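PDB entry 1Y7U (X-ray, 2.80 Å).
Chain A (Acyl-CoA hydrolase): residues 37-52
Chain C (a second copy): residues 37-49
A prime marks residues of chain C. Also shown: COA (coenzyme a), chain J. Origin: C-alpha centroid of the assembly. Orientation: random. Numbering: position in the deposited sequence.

Chain A, residues 37-52: LFGGKILSEMDMVASI
Chain C (37-49) LFGGKILSEMDMV

Two antiparallel helices pack so tightly at a glycine that the CA atoms of Gly40 and Ser44′, and of Ser44 and Gly40′, lie 3.8 Å apart in both pairs. The helices, 39-52 in chain A and 39-49 in chain C, both continue beyond these stretches; their axes approach to 7.5 Å, and their N-to-C directions differ by 171°. Glycine permits this: an ideal CB on Gly40′ would clash with Ser44 O and Asp47 OD2 at 2.9 Å each, and one on Gly40 would sit 3.0 Å from Ser44′ O.

Each chain enters from an extended Leu37-Phe38 segment (phi/psi -75/144 at Phe38, -73/138 at Phe38′), with Phe38 and Phe38′ at the N-cap positions, then turns helical near -55/-40. Gly40 N and Gly40′ N have no backbone acceptor within their own stretch, and the partner helix supplies a carboxylate: Gly40 N donates to Asp47′ OD2 (2.8 Å, 153°), and Gly40′ N donates weakly to Asp47 OD2 (2.6 Å, 149°). Both aspartates are t and point toward the partner helix.

At the centre, Leu43 CB meets Leu43′ CB at 3.8 Å; Leu43 is m,t, whereas Leu43′ has chi1 -88° and chi2 -23°. The serines break the symmetry: Ser44 is t, Ser44′ is m, and Ser44′ OG lies 2.9 Å from both Gly40 O and Ser44 CB.

Toward the ends, the selenomethionines Met48 and Met48′ (both t,p, chi3 -106° and -94°) bring their selenium to the phenylalanines. Met48 SE lies over one face of the Phe38′ ring, 4.0 Å from Phe38′ CE2; Met48′ SE is 4.3 Å from Phe38 CE2. Both rings have chi1 m and chi2 near 100°. Ser51 OG, 4.0 Å from Phe38′ CE2, borders that ring's edge.

Lys41 and Glu45 point away, pairing within each helix: Lys41 NZ-Glu45 OE1 3.2 Å, Lys41′ NZ-Glu45′ OE1 3.0 Å.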

# COMPACT_ATOMS: atom_id res chain seq x y z
N LEU A 37 11.11 13.30 -3.98
CA LEU A 37 10.10 12.39 -4.51
C LEU A 37 10.50 11.81 -5.85
O LEU A 37 11.26 12.42 -6.60
CB LEU A 37 8.78 13.12 -4.69
CG LEU A 37 7.88 13.46 -3.50
CD1 LEU A 37 6.75 14.34 -4.01
CD2 LEU A 37 7.33 12.19 -2.86
N PHE A 38 9.98 10.61 -6.13
CA PHE A 38 10.21 9.99 -7.41
C PHE A 38 9.27 10.80 -8.31
O PHE A 38 8.19 11.20 -7.88
CB PHE A 38 9.77 8.54 -7.41
CG PHE A 38 10.69 7.63 -6.66
CD1 PHE A 38 10.37 7.20 -5.38
CD2 PHE A 38 11.87 7.18 -7.24
CE1 PHE A 38 11.20 6.32 -4.69
CE2 PHE A 38 12.71 6.31 -6.55
CZ PHE A 38 12.37 5.88 -5.28
N GLY A 39 9.67 11.05 -9.55
CA GLY A 39 8.81 11.80 -10.43
C GLY A 39 7.47 11.11 -10.56
O GLY A 39 6.43 11.76 -10.61
N GLY A 40 7.50 9.78 -10.58
CA GLY A 40 6.28 9.02 -10.70
C GLY A 40 5.23 9.36 -9.65
O GLY A 40 4.05 9.51 -9.97
N LYS A 41 5.66 9.48 -8.40
CA LYS A 41 4.71 9.80 -7.35
C LYS A 41 3.90 11.03 -7.72
O LYS A 41 2.67 11.02 -7.64
CB LYS A 41 5.42 10.01 -6.02
CG LYS A 41 4.48 10.29 -4.85
CD LYS A 41 3.44 9.21 -4.68
CE LYS A 41 2.56 9.49 -3.48
NZ LYS A 41 1.50 8.47 -3.34
N ILE A 42 4.58 12.09 -8.14
CA ILE A 42 3.89 13.32 -8.53
C ILE A 42 2.97 13.09 -9.73
O ILE A 42 1.81 13.52 -9.72
CB ILE A 42 4.90 14.43 -8.84
CG1 ILE A 42 5.69 14.76 -7.57
CG2 ILE A 42 4.19 15.69 -9.32
CD1 ILE A 42 6.68 15.87 -7.74
N LEU A 43 3.46 12.40 -10.76
CA LEU A 43 2.64 12.14 -11.93
C LEU A 43 1.40 11.33 -11.56
O LEU A 43 0.29 11.67 -11.96
CB LEU A 43 3.45 11.40 -12.99
CG LEU A 43 4.67 12.18 -13.51
CD1 LEU A 43 5.54 11.28 -14.37
CD2 LEU A 43 4.19 13.39 -14.28
N SER A 44 1.57 10.27 -10.78
CA SER A 44 0.43 9.46 -10.39
C SER A 44 -0.61 10.35 -9.72
O SER A 44 -1.81 10.28 -10.01
CB SER A 44 0.85 8.36 -9.43
OG SER A 44 -0.26 7.54 -9.09
N GLU A 45 -0.14 11.22 -8.84
CA GLU A 45 -1.03 12.11 -8.12
C GLU A 45 -1.68 13.17 -8.99
O GLU A 45 -2.85 13.51 -8.78
CB GLU A 45 -0.28 12.77 -6.97
CG GLU A 45 -1.07 12.77 -5.70
CD GLU A 45 -1.22 11.38 -5.13
OE1 GLU A 45 -0.28 10.92 -4.45
OE2 GLU A 45 -2.27 10.75 -5.36
N MSE A 46 -0.95 13.72 -9.95
CA MSE A 46 -1.52 14.75 -10.82
C MSE A 46 -2.70 14.16 -11.57
O MSE A 46 -3.79 14.75 -11.61
CB MSE A 46 -0.49 15.24 -11.82
CG MSE A 46 0.70 15.93 -11.21
SE MSE A 46 1.90 16.55 -12.58
CE MSE A 46 1.87 18.43 -12.17
N ASP A 47 -2.49 12.99 -12.16
CA ASP A 47 -3.52 12.30 -12.91
C ASP A 47 -4.73 11.99 -12.02
O ASP A 47 -5.87 12.17 -12.43
CB ASP A 47 -2.95 11.01 -13.51
CG ASP A 47 -4.00 10.15 -14.20
OD1 ASP A 47 -4.57 10.60 -15.21
OD2 ASP A 47 -4.27 9.02 -13.73
N MSE A 48 -4.45 11.53 -10.81
CA MSE A 48 -5.50 11.16 -9.88
C MSE A 48 -6.44 12.30 -9.56
O MSE A 48 -7.66 12.20 -9.76
CB MSE A 48 -4.89 10.64 -8.58
CG MSE A 48 -5.90 10.17 -7.55
SE MSE A 48 -7.04 8.72 -8.17
CE MSE A 48 -8.64 9.74 -8.42
N VAL A 49 -5.87 13.37 -9.07
CA VAL A 49 -6.63 14.54 -8.69
C VAL A 49 -7.33 15.14 -9.92
O VAL A 49 -8.42 15.70 -9.81
CB VAL A 49 -5.67 15.54 -8.01
CG1 VAL A 49 -5.22 16.60 -8.98
CG2 VAL A 49 -6.32 16.11 -6.77
N ALA A 50 -6.72 14.98 -11.09
CA ALA A 50 -7.29 15.49 -12.33
C ALA A 50 -8.46 14.63 -12.82
O ALA A 50 -9.41 15.14 -13.41
CB ALA A 50 -6.22 15.53 -13.39
N SER A 51 -8.37 13.32 -12.61
CA SER A 51 -9.43 12.43 -13.03
C SER A 51 -10.68 12.76 -12.22
O SER A 51 -11.80 12.55 -12.67
CB SER A 51 -9.04 10.97 -12.79
OG SER A 51 -9.21 10.59 -11.43
N ILE A 52 -10.48 13.28 -11.01
CA ILE A 52 -11.61 13.64 -10.17
C ILE A 52 -12.25 14.90 -10.75
O ILE A 52 -13.47 15.00 -10.82
CB ILE A 52 -11.18 13.90 -8.71
CG1 ILE A 52 -10.71 12.59 -8.07
CG2 ILE A 52 -12.34 14.48 -7.91
CD1 ILE A 52 -10.18 12.74 -6.67
N LEU C 37 -6.93 0.92 -16.38
CA LEU C 37 -5.92 1.54 -15.53
C LEU C 37 -5.95 3.06 -15.52
O LEU C 37 -6.25 3.70 -16.53
CB LEU C 37 -4.52 1.10 -15.96
CG LEU C 37 -3.96 -0.20 -15.40
CD1 LEU C 37 -2.53 -0.37 -15.89
CD2 LEU C 37 -3.97 -0.17 -13.89
N PHE C 38 -5.63 3.65 -14.37
CA PHE C 38 -5.54 5.09 -14.25
C PHE C 38 -4.24 5.40 -14.99
O PHE C 38 -3.25 4.68 -14.81
CB PHE C 38 -5.37 5.53 -12.80
CG PHE C 38 -6.63 5.50 -11.99
CD1 PHE C 38 -6.92 4.43 -11.15
CD2 PHE C 38 -7.50 6.59 -12.02
CE1 PHE C 38 -8.06 4.43 -10.35
CE2 PHE C 38 -8.64 6.61 -11.22
CZ PHE C 38 -8.92 5.53 -10.38
N GLY C 39 -4.22 6.44 -15.80
CA GLY C 39 -2.99 6.77 -16.50
C GLY C 39 -1.85 6.94 -15.51
O GLY C 39 -0.70 6.55 -15.76
N GLY C 40 -2.20 7.54 -14.37
CA GLY C 40 -1.24 7.77 -13.31
C GLY C 40 -0.45 6.53 -12.92
O GLY C 40 0.76 6.60 -12.73
N LYS C 41 -1.14 5.40 -12.81
CA LYS C 41 -0.48 4.16 -12.46
C LYS C 41 0.63 3.89 -13.46
O LYS C 41 1.77 3.60 -13.07
CB LYS C 41 -1.48 3.00 -12.49
CG LYS C 41 -0.87 1.63 -12.21
CD LYS C 41 -0.23 1.62 -10.85
CE LYS C 41 0.48 0.32 -10.59
NZ LYS C 41 1.32 0.41 -9.37
N ILE C 42 0.30 3.98 -14.74
CA ILE C 42 1.28 3.74 -15.78
C ILE C 42 2.39 4.79 -15.69
O ILE C 42 3.57 4.44 -15.70
CB ILE C 42 0.63 3.76 -17.17
CG1 ILE C 42 -0.29 2.57 -17.33
CG2 ILE C 42 1.68 3.66 -18.25
CD1 ILE C 42 -1.07 2.60 -18.63
N LEU C 43 2.04 6.07 -15.58
CA LEU C 43 3.07 7.10 -15.49
C LEU C 43 4.08 6.76 -14.39
O LEU C 43 5.28 6.88 -14.58
CB LEU C 43 2.48 8.48 -15.21
CG LEU C 43 2.01 9.45 -16.30
CD1 LEU C 43 2.69 9.14 -17.61
CD2 LEU C 43 0.51 9.37 -16.45
N SER C 44 3.59 6.32 -13.23
CA SER C 44 4.48 5.98 -12.13
C SER C 44 5.42 4.84 -12.44
O SER C 44 6.60 4.89 -12.11
CB SER C 44 3.68 5.63 -10.89
OG SER C 44 3.16 6.80 -10.30
N GLU C 45 4.90 3.80 -13.07
CA GLU C 45 5.74 2.66 -13.40
C GLU C 45 6.80 3.04 -14.42
O GLU C 45 7.95 2.62 -14.30
CB GLU C 45 4.89 1.51 -13.94
CG GLU C 45 3.90 0.95 -12.93
CD GLU C 45 4.55 0.40 -11.68
OE1 GLU C 45 3.86 -0.28 -10.89
OE2 GLU C 45 5.76 0.65 -11.46
N MSE C 46 6.43 3.84 -15.41
CA MSE C 46 7.38 4.28 -16.42
C MSE C 46 8.52 5.03 -15.73
O MSE C 46 9.69 4.81 -16.03
CB MSE C 46 6.70 5.18 -17.43
CG MSE C 46 5.62 4.48 -18.21
SE MSE C 46 4.98 5.54 -19.68
CE MSE C 46 3.46 6.35 -18.81
N ASP C 47 8.18 5.90 -14.79
CA ASP C 47 9.23 6.64 -14.10
C ASP C 47 10.06 5.71 -13.23
O ASP C 47 11.29 5.79 -13.22
CB ASP C 47 8.64 7.74 -13.23
CG ASP C 47 9.71 8.54 -12.49
OD1 ASP C 47 10.41 9.34 -13.14
OD2 ASP C 47 9.86 8.36 -11.26
N MSE C 48 9.39 4.81 -12.51
CA MSE C 48 10.08 3.89 -11.61
C MSE C 48 11.12 3.07 -12.34
O MSE C 48 12.32 3.12 -12.04
CB MSE C 48 9.08 2.95 -10.95
CG MSE C 48 9.70 2.06 -9.88
SE MSE C 48 10.65 3.08 -8.52
CE MSE C 48 12.40 2.99 -9.30
N VAL C 49 10.64 2.32 -13.31
CA VAL C 49 11.49 1.46 -14.09
C VAL C 49 12.61 2.26 -14.76
O VAL C 49 13.76 1.82 -14.80
CB VAL C 49 10.60 0.74 -15.12
CG1 VAL C 49 10.80 1.31 -16.50
CG2 VAL C 49 10.87 -0.74 -15.05
N1A COA J . 14.70 18.59 -18.30
C2A COA J . 15.70 17.87 -18.75
N3A COA J . 16.90 18.17 -18.33
C4A COA J . 17.12 19.16 -17.54
C5A COA J . 16.14 19.86 -17.08
C6A COA J . 14.92 19.58 -17.46
N6A COA J . 13.90 20.24 -17.03
N7A COA J . 16.60 20.73 -16.29
C8A COA J . 17.87 20.55 -16.24
N9A COA J . 18.24 19.58 -17.03
C1B COA J . 19.57 19.08 -17.37
C2B COA J . 20.41 20.06 -18.05
O2B COA J . 20.22 19.85 -19.38
C3B COA J . 21.75 19.56 -17.79
O3B COA J . 21.95 18.52 -18.66
P3B COA J . 23.32 18.17 -19.23
O7A COA J . 23.38 16.90 -19.74
O8A COA J . 24.31 18.35 -18.28
O9A COA J . 23.59 18.88 -20.37
C4B COA J . 21.63 19.19 -16.37
O4B COA J . 20.34 18.80 -16.27
C5B COA J . 21.48 20.43 -15.58
O5B COA J . 22.62 21.10 -15.27
P1A COA J . 22.39 22.14 -14.26
O1A COA J . 21.89 23.28 -14.91
O2A COA J . 23.60 22.27 -13.56
O3A COA J . 21.28 21.61 -13.37
P2A COA J . 20.30 22.53 -12.63
O4A COA J . 19.61 23.53 -13.39
O5A COA J . 20.57 22.78 -11.25
O6A COA J . 19.10 21.64 -12.65
CBP COA J . 18.03 19.69 -11.72
CCP COA J . 19.28 20.37 -12.17
CDP COA J . 17.39 18.97 -12.83
CEP COA J . 18.61 18.70 -10.81
CAP COA J . 16.98 20.47 -10.96
OAP COA J . 16.08 20.92 -11.88
C9P COA J . 16.20 19.67 -10.00
O9P COA J . 16.74 19.19 -8.85
N8P COA J . 14.99 19.44 -10.31
C7P COA J . 14.19 18.64 -9.50
C6P COA J . 14.15 17.19 -9.86
C5P COA J . 13.59 16.42 -8.74
O5P COA J . 14.26 16.08 -7.86
N4P COA J . 12.37 16.17 -8.73
C3P COA J . 11.78 14.91 -8.75
C2P COA J . 10.36 15.13 -8.37
S1P COA J . 10.17 16.52 -7.31